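Local coordinates for SusD superfamily protein (Bacteroides thetaiotaomicron, PDB 3MCX) that probably binds glycans at the outer membrane for uptake, as other members of the SusD family do, though its own ligand is unknown, at residues 407-411 against 423-429. Sequence-based numbering, arbitrary orientation.
Sequences LKERR and DYLRNGL
Two buried arginines share one carboxylate: NH2 of R426 lies over a face of the R410 guanidinium, 3.4 Å from R410 NE, the two planes nearly perpendicular, a closeness that D423, salt-bridged to both, probably makes tolerable. R410 NE gives D423 OD2 a 2.9 Å bond that lies in the guanidinium plane but reaches the oxygen from above the carboxylate plane; a weak one joins R410 NH2 to D423 OD1. The bend at chi3 (63°) turns NE toward the aspartate, while R410 NH1 bonds N362. R426 NH2 makes a second salt bridge to D423 OD1 at 2.8 Å, and its NE pairs with E365 of helix 356-370. Replacing R410 by an alanine would probably leave D423 OD2 without its arginine partner and remove the NH1 bond to N362. The contact joins consecutive helices, 403-414 and 420-426, within the SusD-family region; the second ends in a Schellman motif with G428 at C-prime. That turn brings L429 back, its CD1 tip to tip with L407 CD1 at a tight 3.5 Å. N427 ND2, bonded to D423 O, packs against L407 CD2. Y424 OH sits over one face of the R411 guanidinium, whose NE pairs with D55. One water bridges L407 O to D423 OD2, another R410 NH2 to D423 OD1.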
loop_
_atom_site.group_PDB
_atom_site.type_symbol
_atom_site.label_atom_id
_atom_site.label_comp_id
_atom_site.label_asym_id
_atom_site.label_seq_id
_atom_site.Cartn_x
_atom_site.Cartn_y
_atom_site.Cartn_z
ATOM N N LEU A 407 5.044 -6.857 14.797
ATOM C CA LEU A 407 3.776 -6.358 14.280
ATOM C C LEU A 407 3.356 -5.038 14.938
ATOM O O LEU A 407 2.820 -4.166 14.248
ATOM C CB LEU A 407 2.696 -7.458 14.394
ATOM C CG LEU A 407 2.989 -8.712 13.547
ATOM C CD1 LEU A 407 1.756 -9.670 13.628
ATOM C CD2 LEU A 407 3.294 -8.417 12.080
ATOM N N LYS A 408 3.593 -4.910 16.253
ATOM C CA LYS A 408 3.449 -3.605 16.911
ATOM C C LYS A 408 4.315 -2.530 16.272
ATOM O O LYS A 408 3.835 -1.428 16.009
ATOM C CB LYS A 408 3.776 -3.679 18.395
ATOM C CG LYS A 408 2.711 -4.343 19.275
ATOM C CD LYS A 408 3.060 -4.198 20.752
ATOM C CE LYS A 408 1.962 -4.626 21.707
ATOM N NZ LYS A 408 2.295 -4.307 23.143
ATOM N N GLU A 409 5.577 -2.820 16.009
ATOM C CA GLU A 409 6.450 -1.826 15.402
ATOM C C GLU A 409 5.969 -1.441 14.021
ATOM O O GLU A 409 6.011 -0.249 13.647
ATOM C CB GLU A 409 7.892 -2.341 15.346
ATOM C CG GLU A 409 8.918 -1.232 15.174
ATOM C CD GLU A 409 8.925 -0.259 16.317
ATOM O OE1 GLU A 409 8.509 -0.600 17.443
ATOM O OE2 GLU A 409 9.394 0.871 16.077
ATOM N N ARG A 410 5.500 -2.413 13.237
ATOM C CA ARG A 410 4.954 -2.113 11.918
ATOM C C ARG A 410 3.744 -1.203 11.980
ATOM O O ARG A 410 3.588 -0.299 11.152
ATOM C CB ARG A 410 4.566 -3.392 11.165
ATOM C CG ARG A 410 5.761 -4.288 10.750
ATOM C CD ARG A 410 5.294 -5.568 10.017
ATOM N NE ARG A 410 4.631 -5.212 8.776
ATOM C CZ ARG A 410 5.207 -5.051 7.586
ATOM N NH1 ARG A 410 6.481 -5.358 7.374
ATOM N NH2 ARG A 410 4.471 -4.649 6.600
ATOM N N ARG A 411 2.862 -1.445 12.946
ATOM C CA ARG A 411 1.676 -0.596 13.114
ATOM C C ARG A 411 2.102 0.850 13.419
ATOM O O ARG A 411 1.524 1.808 12.884
ATOM C CB ARG A 411 0.744 -1.137 14.202
ATOM C CG ARG A 411 -0.042 -2.355 13.695
ATOM C CD ARG A 411 -0.697 -3.044 14.855
ATOM N NE ARG A 411 -1.713 -2.212 15.490
ATOM C CZ ARG A 411 -2.258 -2.470 16.677
ATOM N NH1 ARG A 411 -1.881 -3.543 17.391
ATOM N NH2 ARG A 411 -3.194 -1.651 17.174
ATOM N N ASP A 423 -0.662 -7.311 7.358
ATOM C CA ASP A 423 0.069 -7.849 8.530
ATOM C C ASP A 423 -0.797 -8.822 9.318
ATOM O O ASP A 423 -0.324 -9.863 9.776
ATOM C CB ASP A 423 0.516 -6.736 9.486
ATOM C CG ASP A 423 1.448 -5.735 8.862
ATOM O OD1 ASP A 423 1.791 -5.799 7.658
ATOM O OD2 ASP A 423 1.896 -4.843 9.638
ATOM N N TYR A 424 -2.069 -8.479 9.517
ATOM C CA TYR A 424 -2.970 -9.362 10.222
ATOM C C TYR A 424 -3.274 -10.574 9.346
ATOM O O TYR A 424 -3.188 -11.715 9.805
ATOM C CB TYR A 424 -4.290 -8.663 10.540
ATOM C CG TYR A 424 -4.196 -7.597 11.601
ATOM C CD1 TYR A 424 -3.825 -6.309 11.255
ATOM C CD2 TYR A 424 -4.497 -7.869 12.932
ATOM C CE1 TYR A 424 -3.738 -5.320 12.236
ATOM C CE2 TYR A 424 -4.415 -6.889 13.890
ATOM C CZ TYR A 424 -4.072 -5.604 13.524
ATOM O OH TYR A 424 -3.982 -4.609 14.496
ATOM N N LEU A 425 -3.605 -10.339 8.071
ATOM C CA LEU A 425 -4.073 -11.426 7.207
ATOM C C LEU A 425 -3.018 -12.520 7.079
ATOM O O LEU A 425 -3.325 -13.712 7.248
ATOM C CB LEU A 425 -4.461 -10.893 5.843
ATOM C CG LEU A 425 -5.599 -9.858 5.803
ATOM C CD1 LEU A 425 -5.893 -9.420 4.359
ATOM C CD2 LEU A 425 -6.862 -10.376 6.538
ATOM N N ARG A 426 -1.784 -12.135 6.750
ATOM C CA ARG A 426 -0.764 -13.171 6.504
ATOM C C ARG A 426 -0.329 -13.925 7.743
ATOM O O ARG A 426 0.265 -14.998 7.662
ATOM C CB ARG A 426 0.474 -12.604 5.809
ATOM C CG ARG A 426 1.292 -11.655 6.634
ATOM C CD ARG A 426 2.589 -11.271 5.918
ATOM N NE ARG A 426 3.218 -10.189 6.670
ATOM C CZ ARG A 426 2.938 -8.895 6.497
ATOM N NH1 ARG A 426 2.094 -8.474 5.569
ATOM N NH2 ARG A 426 3.542 -8.001 7.270
ATOM N N ASN A 427 -0.658 -13.369 8.912
ATOM C CA ASN A 427 -0.395 -14.008 10.172
ATOM C C ASN A 427 -1.600 -14.701 10.806
ATOM O O ASN A 427 -1.521 -15.213 11.922
ATOM C CB ASN A 427 0.278 -13.013 11.121
ATOM C CG ASN A 427 1.702 -12.730 10.699
ATOM O OD1 ASN A 427 2.524 -13.667 10.706
ATOM N ND2 ASN A 427 1.995 -11.514 10.255
ATOM N N GLY A 428 -2.716 -14.762 10.076
ATOM C CA GLY A 428 -3.928 -15.420 10.561
ATOM C C GLY A 428 -4.577 -14.770 11.769
ATOM O O GLY A 428 -5.251 -15.432 12.567
ATOM N N LEU A 429 -4.367 -13.472 11.905
ATOM C CA LEU A 429 -4.771 -12.763 13.114
ATOM C C LEU A 429 -6.096 -12.065 12.908
ATOM O O LEU A 429 -6.314 -11.444 11.863
ATOM C CB LEU A 429 -3.742 -11.686 13.460
ATOM C CG LEU A 429 -2.366 -12.237 13.786
ATOM C CD1 LEU A 429 -1.409 -11.050 14.056
ATOM C CD2 LEU A 429 -2.348 -13.231 14.969
HETATM O O HOH W 1 1.131 -5.190 12.203
HETATM O O HOH W 2 2.500 -3.044 7.434
#